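Local coordinates for protein RNA-dependent RNA polymerase (Farallon virus, PDB 6DX5) that carries, in this N-terminal part of the viral L protein, an OTU-type cysteine protease domain with probable deubiquitinase activity, the full-length protein probably acting as an RNA-directed RNA polymerase, at residues Y78-A82 and L112-D116. Sequence-based numbering, arbitrary orientation.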
ATOM      1  N   TYR A  78      -2.379  -8.742  10.638  1.00 34.50           N
ATOM      2  CA  TYR A  78      -2.365  -9.487  11.900  1.00 33.75           C
ATOM      3  C   TYR A  78      -3.440 -10.564  12.004  1.00 34.28           C
ATOM      4  O   TYR A  78      -3.221 -11.569  12.695  1.00 38.77           O
ATOM      5  CB  TYR A  78      -2.438  -8.505  13.062  1.00 28.98           C
ATOM      6  CG  TYR A  78      -1.144  -7.749  13.144  1.00 28.31           C
ATOM      7  CD1 TYR A  78      -0.961  -6.552  12.439  1.00 28.10           C
ATOM      8  CD2 TYR A  78      -0.077  -8.257  13.876  1.00 31.11           C
ATOM      9  CE1 TYR A  78       0.248  -5.866  12.485  1.00 31.11           C
ATOM     10  CE2 TYR A  78       1.140  -7.577  13.934  1.00 33.07           C
ATOM     11  CZ  TYR A  78       1.289  -6.383  13.241  1.00 33.71           C
ATOM     12  OH  TYR A  78       2.490  -5.724  13.299  1.00 39.52           O
ATOM     13  N   ASN A  79      -4.603 -10.388  11.356  1.00 39.37           N
ATOM     14  CA  ASN A  79      -5.602 -11.467  11.311  1.00 39.33           C
ATOM     15  C   ASN A  79      -5.108 -12.644  10.495  1.00 40.05           C
ATOM     16  O   ASN A  79      -5.451 -13.803  10.795  1.00 42.08           O
ATOM     17  CB  ASN A  79      -6.921 -10.979  10.708  1.00 34.47           C
ATOM     18  CG  ASN A  79      -7.700 -10.058  11.649  1.00 39.62           C
ATOM     19  OD1 ASN A  79      -7.397  -9.944  12.858  1.00 33.35           O
ATOM     20  ND2 ASN A  79      -8.732  -9.423  11.105  1.00 42.66           N
ATOM     21  N   TYR A  80      -4.329 -12.383   9.436  1.00 38.46           N
ATOM     22  CA  TYR A  80      -3.754 -13.505   8.718  1.00 41.69           C
ATOM     23  C   TYR A  80      -2.713 -14.212   9.573  1.00 51.56           C
ATOM     24  O   TYR A  80      -2.661 -15.449   9.591  1.00 48.68           O
ATOM     25  CB  TYR A  80      -3.174 -13.073   7.370  1.00 41.66           C
ATOM     26  CG  TYR A  80      -2.783 -14.307   6.589  1.00 49.08           C
ATOM     27  CD1 TYR A  80      -3.764 -15.161   6.096  1.00 59.92           C
ATOM     28  CD2 TYR A  80      -1.455 -14.650   6.382  1.00 53.79           C
ATOM     29  CE1 TYR A  80      -3.423 -16.320   5.399  1.00 67.02           C
ATOM     30  CE2 TYR A  80      -1.110 -15.796   5.687  1.00 59.88           C
ATOM     31  CZ  TYR A  80      -2.090 -16.630   5.196  1.00 65.65           C
ATOM     32  OH  TYR A  80      -1.747 -17.793   4.509  1.00 73.29           O
ATOM     33  N   ARG A  81      -1.904 -13.452  10.329  1.00 42.59           N
ATOM     34  CA  ARG A  81      -0.890 -14.113  11.152  1.00 46.46           C
ATOM     35  C   ARG A  81      -1.513 -14.901  12.289  1.00 52.51           C
ATOM     36  O   ARG A  81      -0.995 -15.960  12.663  1.00 52.50           O
ATOM     37  CB  ARG A  81       0.092 -13.116  11.716  1.00 44.96           C
ATOM     38  CG  ARG A  81       0.755 -12.331  10.649  1.00 49.15           C
ATOM     39  CD  ARG A  81       1.948 -11.712  11.197  1.00 48.70           C
ATOM     40  NE  ARG A  81       2.507 -10.838  10.206  1.00 63.19           N
ATOM     41  CZ  ARG A  81       3.493 -10.003  10.448  1.00 67.32           C
ATOM     42  NH1 ARG A  81       3.992  -9.952  11.672  1.00 70.38           N
ATOM     43  NH2 ARG A  81       3.970  -9.239   9.471  1.00 68.87           N
ATOM     44  N   ALA A  82      -2.594 -14.376  12.881  1.00 43.84           N
ATOM     45  CA  ALA A  82      -3.313 -15.122  13.902  1.00 45.35           C
ATOM     46  C   ALA A  82      -3.822 -16.449  13.361  1.00 49.21           C
ATOM     47  O   ALA A  82      -3.647 -17.490  13.999  1.00 56.62           O
ATOM     48  CB  ALA A  82      -4.467 -14.288  14.440  1.00 41.02           C
ATOM     49  N   LEU A 112      -2.181  -9.742  18.571  1.00 33.14           N
ATOM     50  CA  LEU A 112      -0.866  -9.707  17.951  1.00 36.71           C
ATOM     51  C   LEU A 112      -0.479  -8.276  17.568  1.00 41.23           C
ATOM     52  O   LEU A 112       0.657  -7.849  17.802  1.00 43.09           O
ATOM     53  CB  LEU A 112      -0.823 -10.620  16.731  1.00 33.61           C
ATOM     54  CG  LEU A 112      -0.987 -12.134  17.016  1.00 43.43           C
ATOM     55  CD1 LEU A 112      -1.148 -12.917  15.718  1.00 45.53           C
ATOM     56  CD2 LEU A 112       0.150 -12.698  17.837  1.00 45.03           C
ATOM     57  N   TYR A 113      -1.413  -7.522  16.980  1.00 41.45           N
ATOM     58  CA  TYR A 113      -1.126  -6.136  16.625  1.00 34.96           C
ATOM     59  C   TYR A 113      -0.694  -5.350  17.854  1.00 31.04           C
ATOM     60  O   TYR A 113       0.334  -4.670  17.833  1.00 27.34           O
ATOM     61  CB  TYR A 113      -2.345  -5.470  15.960  1.00 32.12           C
ATOM     62  CG  TYR A 113      -2.196  -3.956  15.846  1.00 32.51           C
ATOM     63  CD1 TYR A 113      -1.322  -3.392  14.917  1.00 33.82           C
ATOM     64  CD2 TYR A 113      -2.889  -3.101  16.687  1.00 32.63           C
ATOM     65  CE1 TYR A 113      -1.143  -2.026  14.839  1.00 27.94           C
ATOM     66  CE2 TYR A 113      -2.719  -1.722  16.613  1.00 28.04           C
ATOM     67  CZ  TYR A 113      -1.859  -1.208  15.670  1.00 28.89           C
ATOM     68  OH  TYR A 113      -1.681   0.146  15.587  1.00 29.34           O
ATOM     69  N   LEU A 114      -1.481  -5.418  18.934  1.00 30.27           N
ATOM     70  CA  LEU A 114      -1.158  -4.678  20.147  1.00 26.66           C
ATOM     71  C   LEU A 114       0.195  -5.099  20.722  1.00 35.72           C
ATOM     72  O   LEU A 114       0.932  -4.260  21.253  1.00 38.61           O
ATOM     73  CB  LEU A 114      -2.261  -4.880  21.198  1.00 33.22           C
ATOM     74  CG  LEU A 114      -3.579  -4.292  20.734  1.00 32.99           C
ATOM     75  CD1 LEU A 114      -4.662  -4.588  21.703  1.00 28.12           C
ATOM     76  CD2 LEU A 114      -3.344  -2.774  20.554  1.00 32.70           C
ATOM     77  N   GLU A 115       0.540  -6.390  20.649  1.00 32.56           N
ATOM     78  CA  GLU A 115       1.849  -6.821  21.154  1.00 44.06           C
ATOM     79  C   GLU A 115       2.996  -6.106  20.438  1.00 44.92           C
ATOM     80  O   GLU A 115       3.980  -5.710  21.080  1.00 48.00           O
ATOM     81  CB  GLU A 115       2.023  -8.337  21.030  1.00 45.62           C
ATOM     82  CG  GLU A 115       1.336  -9.115  22.156  1.00 64.25           C
ATOM     83  CD  GLU A 115       1.428 -10.641  22.008  1.00 76.65           C
ATOM     84  OE1 GLU A 115       2.421 -11.144  21.428  1.00 78.89           O
ATOM     85  OE2 GLU A 115       0.495 -11.327  22.480  1.00 76.30           O
ATOM     86  N   ASP A 116       2.894  -5.932  19.113  1.00 38.43           N
ATOM     87  CA  ASP A 116       3.916  -5.162  18.409  1.00 37.48           C
ATOM     88  C   ASP A 116       3.760  -3.683  18.690  1.00 33.90           C
ATOM     89  O   ASP A 116       4.742  -2.993  19.014  1.00 35.52           O
ATOM     90  CB  ASP A 116       3.856  -5.396  16.899  1.00 44.23           C
ATOM     91  CG  ASP A 116       4.409  -6.759  16.477  1.00 54.29           C
ATOM     92  OD1 ASP A 116       5.028  -7.492  17.303  1.00 54.99           O
ATOM     93  OD2 ASP A 116       4.200  -7.094  15.288  1.00 58.24           O
TER
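The aromatic evidence centres on Tyr78. One face of its ring is covered by Tyr113 CA, which sits 3.8 Å from the Tyr78 ring centroid, only 16° off the ring normal, a CH-pi contact. The Tyr113 ring then presents its edge to the face of Tyr78, a T-shaped pair with centroids 5.6 Å apart and planes at 74°, the closest side-chain atoms being Tyr78 CE1 and Tyr113 CD1 at 3.8 Å. The hydroxyl of Tyr113 is hydrogen-bonded to Glu128.

One polar contact joins the segments: Tyr78 OH donates to Asp116 OD2 at 3.0 Å, near the plane of the ring; the axes of the two short segments approach to 10.4 Å.

These segments belong to helices 72-86 and 103-117 of the OTU cysteine protease domain, a helical part lying away from the mixed beta-sheet. Their local axes are inclined at 113°, and CA atoms come nearest at Tyr78 and Tyr113, 5.9 Å apart. Tyr78 also lines a pocket with Tyr122, Trp123 and Asp127 that holds a dithiothreitol molecule, probably from the crystallisation liquor.

Leu112, from helix 103-117, supplies further apolar packing against helix 72-86: Leu112 CB lies 3.8 Å from Tyr78 CD2, and Leu112 CD1 lies 3.8 Å from Ala82 CB and 4.2 Å from Arg81 CB.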